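Local coordinates for kojibiose phosphorylase (Gut metagenome, PDB 6W0P), which belongs to the family 65 glycoside hydrolases and phosphorylases, whose central catalytic domain is built largely of helices, at residues R385-V398 against H412-F424. Sequence-based numbering, arbitrary orientation.
Sequences RAKELDSIGACFPV and HASTQFQPSTGVF
Arg385 NH2 gives a proton to Ala413 O at 3.0 Å; the oxygen lies in the guanidinium plane, yet the nitrogen stands above the carbonyl plane, 80° out of it. In the other direct hydrogen bond between 385-398 and 412-424, Phe396 N donates to Ser420 OG over 2.9 Å, moderately bent at 137°. With OG set beside the backbone N of its own residue (chi1 -67°), the Ser420 hydroxyl faces the incoming loop.

Waters add further bridges beside these bonds. One accepts from Arg385 NH2 and pairs with Ser414 OG; a second accepts from Arg385 NE and, 3.1 Å from Ala413 O, appears to donate to it, though other acceptors compete for its protons. A third donates to Phe396 O at 2.6 Å while also pairing with Ser420 OG. The guanidinium is fixed further by Gly77, whose carbonyl takes a hydrogen bond from NH1, and by a salt bridge from NH1 to Glu388 OE1 (3.1 Å).

Apolar and carbon-to-carbonyl packing adds to these bonds. Val423 CG2 sits over one face of the Phe396 ring, 4.1 Å from its centroid, a CH-pi contact. Pro419 CB meets Phe396 CB and two successive carbonyls, 3.3 Å from Phe396 O and 3.2 Å from Pro397 O. Val398 CG2 lies against Ala413 CA and His412 O. Leu389 CD1 meets the Phe417 ring at its edge, whereas Cys395 SG approaches it obliquely.

The end of helix 379-388 and the following loop are thus joined to helices 410-413 and 418-434, chiefly through main-chain polar groups satisfied by one arginine, one serine hydroxyl and bridging water.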
ATOM      1  N   ARG A 385     -18.036   8.035   4.971  1.00 34.96           N
ATOM      2  CA  ARG A 385     -16.962   7.737   3.998  1.00 34.53           C
ATOM      3  C   ARG A 385     -16.476   9.038   3.368  1.00 35.18           C
ATOM      4  O   ARG A 385     -15.253   9.174   3.209  1.00 36.13           O
ATOM      5  CB  ARG A 385     -17.413   6.767   2.899  1.00 33.94           C
ATOM      6  CG  ARG A 385     -16.305   6.370   1.929  1.00 32.68           C
ATOM      7  CD  ARG A 385     -15.028   5.863   2.581  1.00 32.55           C
ATOM      8  NE  ARG A 385     -13.934   5.729   1.619  1.00 32.47           N
ATOM      9  CZ  ARG A 385     -12.655   5.457   1.902  1.00 32.13           C
ATOM     10  NH1 ARG A 385     -12.230   5.323   3.149  1.00 32.30           N
ATOM     11  NH2 ARG A 385     -11.783   5.366   0.915  1.00 31.69           N
ATOM     12  N   ALA A 386     -17.388   9.921   2.960  1.00 36.02           N
ATOM     13  CA  ALA A 386     -17.039  11.238   2.377  1.00 36.78           C
ATOM     14  C   ALA A 386     -16.151  12.004   3.371  1.00 37.17           C
ATOM     15  O   ALA A 386     -15.120  12.570   2.932  1.00 36.73           O
ATOM     16  CB  ALA A 386     -18.283  12.014   1.999  1.00 36.59           C
ATOM     17  N   LYS A 387     -16.503  11.976   4.662  1.00 38.41           N
ATOM     18  CA  LYS A 387     -15.724  12.645   5.747  1.00 40.09           C
ATOM     19  C   LYS A 387     -14.337  11.996   5.868  1.00 37.78           C
ATOM     20  O   LYS A 387     -13.369  12.767   5.931  1.00 36.90           O
ATOM     21  CB  LYS A 387     -16.520  12.693   7.053  1.00 42.97           C
ATOM     22  CG  LYS A 387     -17.688  13.678   6.997  1.00 46.98           C
ATOM     23  CD  LYS A 387     -18.404  13.944   8.330  1.00 50.26           C
ATOM     24  CE  LYS A 387     -19.388  15.098   8.227  1.00 52.53           C
ATOM     25  NZ  LYS A 387     -20.057  15.385   9.522  1.00 54.83           N
ATOM     26  N   GLU A 388     -14.227  10.662   5.796  1.00 35.84           N
ATOM     27  CA  GLU A 388     -12.918   9.948   5.822  1.00 35.58           C
ATOM     28  C   GLU A 388     -12.030  10.438   4.656  1.00 35.00           C
ATOM     29  O   GLU A 388     -10.776  10.314   4.773  1.00 33.54           O
ATOM     30  CB  GLU A 388     -13.098   8.428   5.746  1.00 36.64           C
ATOM     31  CG  GLU A 388     -13.702   7.744   6.984  1.00 37.64           C
ATOM     32  CD  GLU A 388     -14.096   6.275   6.766  1.00 38.03           C
ATOM     33  OE1 GLU A 388     -14.058   5.799   5.609  1.00 36.76           O
ATOM     34  OE2 GLU A 388     -14.439   5.590   7.753  1.00 39.73           O
ATOM     35  N   LEU A 389     -12.635  10.933   3.560  1.00 33.92           N
ATOM     36  CA  LEU A 389     -11.928  11.507   2.384  1.00 33.60           C
ATOM     37  C   LEU A 389     -11.960  13.043   2.407  1.00 33.92           C
ATOM     38  O   LEU A 389     -11.824  13.641   1.324  1.00 33.54           O
ATOM     39  CB  LEU A 389     -12.563  10.975   1.090  1.00 33.24           C
ATOM     40  CG  LEU A 389     -12.489   9.464   0.883  1.00 32.47           C
ATOM     41  CD1 LEU A 389     -13.102   9.070  -0.457  1.00 32.15           C
ATOM     42  CD2 LEU A 389     -11.054   8.973   0.985  1.00 32.26           C
ATOM     43  N   ASP A 390     -12.096  13.670   3.576  1.00 34.79           N
ATOM     44  CA  ASP A 390     -12.005  15.154   3.738  1.00 35.68           C
ATOM     45  C   ASP A 390     -12.974  15.858   2.772  1.00 35.69           C
ATOM     46  O   ASP A 390     -12.644  16.951   2.259  1.00 35.32           O
ATOM     47  CB  ASP A 390     -10.553  15.627   3.585  1.00 36.05           C
ATOM     48  CG  ASP A 390      -9.685  15.245   4.780  1.00 36.09           C
ATOM     49  OD1 ASP A 390     -10.236  14.718   5.761  1.00 37.38           O
ATOM     50  OD2 ASP A 390      -8.476  15.464   4.725  1.00 36.02           O
ATOM     51  N   SER A 391     -14.154  15.262   2.594  1.00 35.48           N
ATOM     52  CA  SER A 391     -15.249  15.733   1.717  1.00 35.35           C
ATOM     53  C   SER A 391     -16.543  15.747   2.523  1.00 35.64           C
ATOM     54  O   SER A 391     -16.502  15.289   3.691  1.00 36.07           O
ATOM     55  CB  SER A 391     -15.339  14.845   0.485  1.00 34.97           C
ATOM     56  OG  SER A 391     -14.122  14.906  -0.253  1.00 34.11           O
ATOM     57  N   ILE A 392     -17.628  16.244   1.922  1.00 36.69           N
ATOM     58  CA  ILE A 392     -19.005  16.216   2.503  1.00 37.87           C
ATOM     59  C   ILE A 392     -19.953  15.481   1.543  1.00 38.38           C
ATOM     60  O   ILE A 392     -19.486  14.966   0.486  1.00 36.89           O
ATOM     61  CB  ILE A 392     -19.476  17.633   2.876  1.00 39.34           C
ATOM     62  CG1 ILE A 392     -19.483  18.598   1.688  1.00 39.59           C
ATOM     63  CG2 ILE A 392     -18.649  18.173   4.056  1.00 39.40           C
ATOM     64  CD1 ILE A 392     -20.311  19.859   1.953  1.00 40.00           C
ATOM     65  N   GLY A 393     -21.222  15.348   1.926  1.00 37.99           N
ATOM     66  CA  GLY A 393     -22.198  14.572   1.143  1.00 37.09           C
ATOM     67  C   GLY A 393     -21.955  13.077   1.298  1.00 36.93           C
ATOM     68  O   GLY A 393     -21.562  12.642   2.399  1.00 36.76           O
ATOM     69  N   ALA A 394     -22.242  12.299   0.255  1.00 35.50           N
ATOM     70  CA  ALA A 394     -22.247  10.823   0.321  1.00 35.36           C
ATOM     71  C   ALA A 394     -21.284  10.270  -0.741  1.00 34.58           C
ATOM     72  O   ALA A 394     -21.519  10.517  -1.938  1.00 35.16           O
ATOM     73  CB  ALA A 394     -23.650  10.293   0.155  1.00 35.22           C
ATOM     74  N   CYS A 395     -20.208   9.620  -0.287  1.00 33.74           N
ATOM     75  CA  CYS A 395     -19.216   8.910  -1.123  1.00 32.64           C
ATOM     76  C   CYS A 395     -19.495   7.421  -0.963  1.00 31.89           C
ATOM     77  O   CYS A 395     -19.068   6.853   0.060  1.00 32.57           O
ATOM     78  CB  CYS A 395     -17.788   9.235  -0.719  1.00 32.62           C
ATOM     79  SG  CYS A 395     -16.560   8.323  -1.693  1.00 32.92           S
ATOM     80  N   PHE A 396     -20.262   6.831  -1.874  1.00 30.47           N
ATOM     81  CA  PHE A 396     -20.585   5.387  -1.821  1.00 30.08           C
ATOM     82  C   PHE A 396     -19.303   4.601  -2.080  1.00 30.13           C
ATOM     83  O   PHE A 396     -18.502   4.934  -2.963  1.00 29.63           O
ATOM     84  CB  PHE A 396     -21.710   5.041  -2.800  1.00 30.28           C
ATOM     85  CG  PHE A 396     -23.077   5.414  -2.306  1.00 30.27           C
ATOM     86  CD1 PHE A 396     -23.761   4.574  -1.441  1.00 30.65           C
ATOM     87  CD2 PHE A 396     -23.656   6.612  -2.672  1.00 30.54           C
ATOM     88  CE1 PHE A 396     -25.004   4.939  -0.944  1.00 30.93           C
ATOM     89  CE2 PHE A 396     -24.890   6.981  -2.163  1.00 30.99           C
ATOM     90  CZ  PHE A 396     -25.565   6.142  -1.306  1.00 30.98           C
ATOM     91  N   PRO A 397     -19.081   3.507  -1.326  1.00 30.14           N
ATOM     92  CA  PRO A 397     -17.812   2.797  -1.376  1.00 30.02           C
ATOM     93  C   PRO A 397     -17.593   1.932  -2.624  1.00 29.88           C
ATOM     94  O   PRO A 397     -18.554   1.507  -3.230  1.00 30.41           O
ATOM     95  CB  PRO A 397     -17.895   1.929  -0.111  1.00 30.80           C
ATOM     96  CG  PRO A 397     -19.388   1.623   0.018  1.00 31.01           C
ATOM     97  CD  PRO A 397     -20.035   2.930  -0.361  1.00 30.96           C
ATOM     98  N   VAL A 398     -16.325   1.626  -2.910  1.00 29.48           N
ATOM     99  CA  VAL A 398     -15.877   0.669  -3.963  1.00 29.38           C
ATOM    100  C   VAL A 398     -16.438  -0.717  -3.637  1.00 29.67           C
ATOM    101  O   VAL A 398     -17.071  -1.348  -4.510  1.00 28.82           O
ATOM    102  CB  VAL A 398     -14.341   0.645  -4.069  1.00 29.03           C
ATOM    103  CG1 VAL A 398     -13.862  -0.467  -4.977  1.00 28.82           C
ATOM    104  CG2 VAL A 398     -13.803   1.985  -4.538  1.00 29.55           C
ATOM    105  N   HIS A 412      -7.613   2.363  -5.064  1.00 28.45           N
ATOM    106  CA  HIS A 412      -8.987   2.238  -5.584  1.00 29.37           C
ATOM    107  C   HIS A 412      -9.923   3.031  -4.681  1.00 28.80           C
ATOM    108  O   HIS A 412     -10.704   3.848  -5.247  1.00 27.83           O
ATOM    109  CB  HIS A 412      -9.453   0.775  -5.760  1.00 30.75           C
ATOM    110  CG  HIS A 412      -8.602  -0.032  -6.682  1.00 32.17           C
ATOM    111  ND1 HIS A 412      -8.581  -1.427  -6.647  1.00 34.49           N
ATOM    112  CD2 HIS A 412      -7.642   0.336  -7.549  1.00 33.22           C
ATOM    113  CE1 HIS A 412      -7.672  -1.872  -7.484  1.00 34.31           C
ATOM    114  NE2 HIS A 412      -7.073  -0.807  -8.049  1.00 34.46           N
ATOM    115  N   ALA A 413      -9.865   2.809  -3.360  1.00 27.87           N
ATOM    116  CA  ALA A 413     -10.873   3.333  -2.397  1.00 27.75           C
ATOM    117  C   ALA A 413     -10.803   4.856  -2.291  1.00 27.10           C
ATOM    118  O   ALA A 413     -11.858   5.442  -2.041  1.00 26.59           O
ATOM    119  CB  ALA A 413     -10.764   2.697  -1.026  1.00 28.09           C
ATOM    120  N   SER A 414      -9.641   5.469  -2.498  1.00 27.34           N
ATOM    121  CA  SER A 414      -9.459   6.943  -2.374  1.00 27.71           C
ATOM    122  C   SER A 414      -9.610   7.616  -3.743  1.00 28.08           C
ATOM    123  O   SER A 414      -9.689   8.873  -3.788  1.00 28.26           O
ATOM    124  CB  SER A 414      -8.141   7.299  -1.753  1.00 27.88           C
ATOM    125  OG  SER A 414      -8.044   6.761  -0.442  1.00 28.01           O
ATOM    126  N   THR A 415      -9.672   6.844  -4.831  1.00 27.90           N
ATOM    127  CA  THR A 415      -9.473   7.408  -6.192  1.00 28.02           C
ATOM    128  C   THR A 415     -10.680   7.240  -7.117  1.00 27.71           C
ATOM    129  O   THR A 415     -10.738   8.023  -8.094  1.00 28.15           O
ATOM    130  CB  THR A 415      -8.229   6.804  -6.839  1.00 27.97           C
ATOM    131  OG1 THR A 415      -8.451   5.404  -6.965  1.00 28.13           O
ATOM    132  CG2 THR A 415      -6.992   7.102  -6.031  1.00 27.89           C
ATOM    133  N   GLN A 416     -11.572   6.287  -6.853  1.00 27.14           N
ATOM    134  CA  GLN A 416     -12.627   5.859  -7.807  1.00 27.48           C
ATOM    135  C   GLN A 416     -13.992   6.292  -7.275  1.00 27.74           C
ATOM    136  O   GLN A 416     -14.411   5.768  -6.231  1.00 27.83           O
ATOM    137  CB  GLN A 416     -12.621   4.342  -8.013  1.00 27.06           C
ATOM    138  CG  GLN A 416     -11.439   3.814  -8.816  1.00 27.10           C
ATOM    139  CD  GLN A 416     -11.569   2.322  -9.016  1.00 26.98           C
ATOM    140  OE1 GLN A 416     -11.558   1.568  -8.044  1.00 26.46           O
ATOM    141  NE2 GLN A 416     -11.821   1.914 -10.258  1.00 26.40           N
ATOM    142  N   PHE A 417     -14.690   7.174  -7.988  1.00 28.58           N
ATOM    143  CA  PHE A 417     -16.025   7.664  -7.554  1.00 28.85           C
ATOM    144  C   PHE A 417     -17.116   7.030  -8.414  1.00 28.21           C
ATOM    145  O   PHE A 417     -18.290   7.410  -8.249  1.00 28.43           O
ATOM    146  CB  PHE A 417     -15.986   9.192  -7.463  1.00 29.50           C
ATOM    147  CG  PHE A 417     -14.796   9.648  -6.657  1.00 29.93           C
ATOM    148  CD1 PHE A 417     -14.525   9.088  -5.423  1.00 30.46           C
ATOM    149  CD2 PHE A 417     -13.895  10.561  -7.167  1.00 30.71           C
ATOM    150  CE1 PHE A 417     -13.403   9.469  -4.696  1.00 30.76           C
ATOM    151  CE2 PHE A 417     -12.778  10.948  -6.441  1.00 30.58           C
ATOM    152  CZ  PHE A 417     -12.529  10.398  -5.211  1.00 30.45           C
ATOM    153  N   GLN A 418     -16.761   6.032  -9.231  1.00 27.98           N
ATOM    154  CA  GLN A 418     -17.741   5.265 -10.046  1.00 27.96           C
ATOM    155  C   GLN A 418     -18.847   4.707  -9.159  1.00 27.75           C
ATOM    156  O   GLN A 418     -19.957   4.568  -9.641  1.00 29.11           O
ATOM    157  CB  GLN A 418     -17.082   4.160 -10.898  1.00 27.89           C
ATOM    158  CG  GLN A 418     -16.321   3.087 -10.124  1.00 27.50           C
ATOM    159  CD  GLN A 418     -15.240   2.421 -10.951  1.00 27.22           C
ATOM    160  OE1 GLN A 418     -14.535   3.065 -11.727  1.00 27.09           O
ATOM    161  NE2 GLN A 418     -15.108   1.120 -10.796  1.00 26.08           N
ATOM    162  N   PRO A 419     -18.675   4.357  -7.864  1.00 28.02           N
ATOM    163  CA  PRO A 419     -19.831   3.878  -7.100  1.00 27.83           C
ATOM    164  C   PRO A 419     -20.882   4.973  -6.856  1.00 28.72           C
ATOM    165  O   PRO A 419     -22.071   4.677  -6.905  1.00 28.90           O
ATOM    166  CB  PRO A 419     -19.242   3.385  -5.777  1.00 27.93           C
ATOM    167  CG  PRO A 419     -17.739   3.257  -6.019  1.00 27.67           C
ATOM    168  CD  PRO A 419     -17.415   4.267  -7.093  1.00 27.77           C
ATOM    169  N   SER A 420     -20.422   6.206  -6.611  1.00 28.56           N
ATOM    170  CA  SER A 420     -21.265   7.390  -6.332  1.00 28.84           C
ATOM    171  C   SER A 420     -22.006   7.821  -7.609  1.00 28.78           C
ATOM    172  O   SER A 420     -23.228   7.900  -7.570  1.00 28.61           O
ATOM    173  CB  SER A 420     -20.447   8.508  -5.740  1.00 29.00           C
ATOM    174  OG  SER A 420     -19.977   8.148  -4.451  1.00 28.71           O
ATOM    175  N   THR A 421     -21.322   8.010  -8.732  1.00 28.90           N
ATOM    176  CA  THR A 421     -22.015   8.279 -10.021  1.00 29.36           C
ATOM    177  C   THR A 421     -22.834   7.042 -10.421  1.00 29.48           C
ATOM    178  O   THR A 421     -23.885   7.214 -11.027  1.00 30.26           O
ATOM    179  CB  THR A 421     -21.059   8.791 -11.097  1.00 29.34           C
ATOM    180  OG1 THR A 421     -20.040   7.824 -11.366  1.00 29.48           O
ATOM    181  CG2 THR A 421     -20.454  10.116 -10.695  1.00 29.31           C
ATOM    182  N   GLY A 422     -22.422   5.843 -10.023  1.00 29.31           N
ATOM    183  CA  GLY A 422     -23.186   4.607 -10.298  1.00 29.22           C
ATOM    184  C   GLY A 422     -24.557   4.592  -9.631  1.00 28.61           C
ATOM    185  O   GLY A 422     -25.547   4.179 -10.281  1.00 28.51           O
ATOM    186  N   VAL A 423     -24.638   5.016  -8.378  1.00 28.22           N
ATOM    187  CA  VAL A 423     -25.952   5.209  -7.690  1.00 28.78           C
ATOM    188  C   VAL A 423     -26.729   6.315  -8.415  1.00 29.25           C
ATOM    189  O   VAL A 423     -27.906   6.096  -8.686  1.00 29.67           O
ATOM    190  CB  VAL A 423     -25.809   5.429  -6.170  1.00 28.42           C
ATOM    191  CG1 VAL A 423     -27.157   5.616  -5.496  1.00 28.26           C
ATOM    192  CG2 VAL A 423     -25.072   4.259  -5.514  1.00 27.92           C
ATOM    193  N   PHE A 424     -26.107   7.430  -8.796  1.00 30.34           N
ATOM    194  CA  PHE A 424     -26.805   8.490  -9.569  1.00 30.89           C
ATOM    195  C   PHE A 424     -27.427   7.851 -10.823  1.00 31.57           C
ATOM    196  O   PHE A 424     -28.658   7.984 -11.038  1.00 32.51           O
ATOM    197  CB  PHE A 424     -25.882   9.641  -9.951  1.00 31.43           C
ATOM    198  CG  PHE A 424     -26.194  10.159 -11.331  1.00 31.94           C
ATOM    199  CD1 PHE A 424     -27.423  10.742 -11.607  1.00 32.57           C
ATOM    200  CD2 PHE A 424     -25.282  10.030 -12.360  1.00 31.75           C
ATOM    201  CE1 PHE A 424     -27.746  11.150 -12.894  1.00 32.80           C
ATOM    202  CE2 PHE A 424     -25.597  10.453 -13.644  1.00 32.39           C
ATOM    203  CZ  PHE A 424     -26.828  11.014 -13.912  1.00 32.28           C
TER
HETATM  204  O   HOH W   1      -9.098   4.713   1.069  1.00 28.67           O
HETATM  205  O   HOH W   2     -14.699   5.014  -0.957  1.00 28.80           O
HETATM  206  O   HOH W   3     -17.609   6.921  -4.456  1.00 31.22           O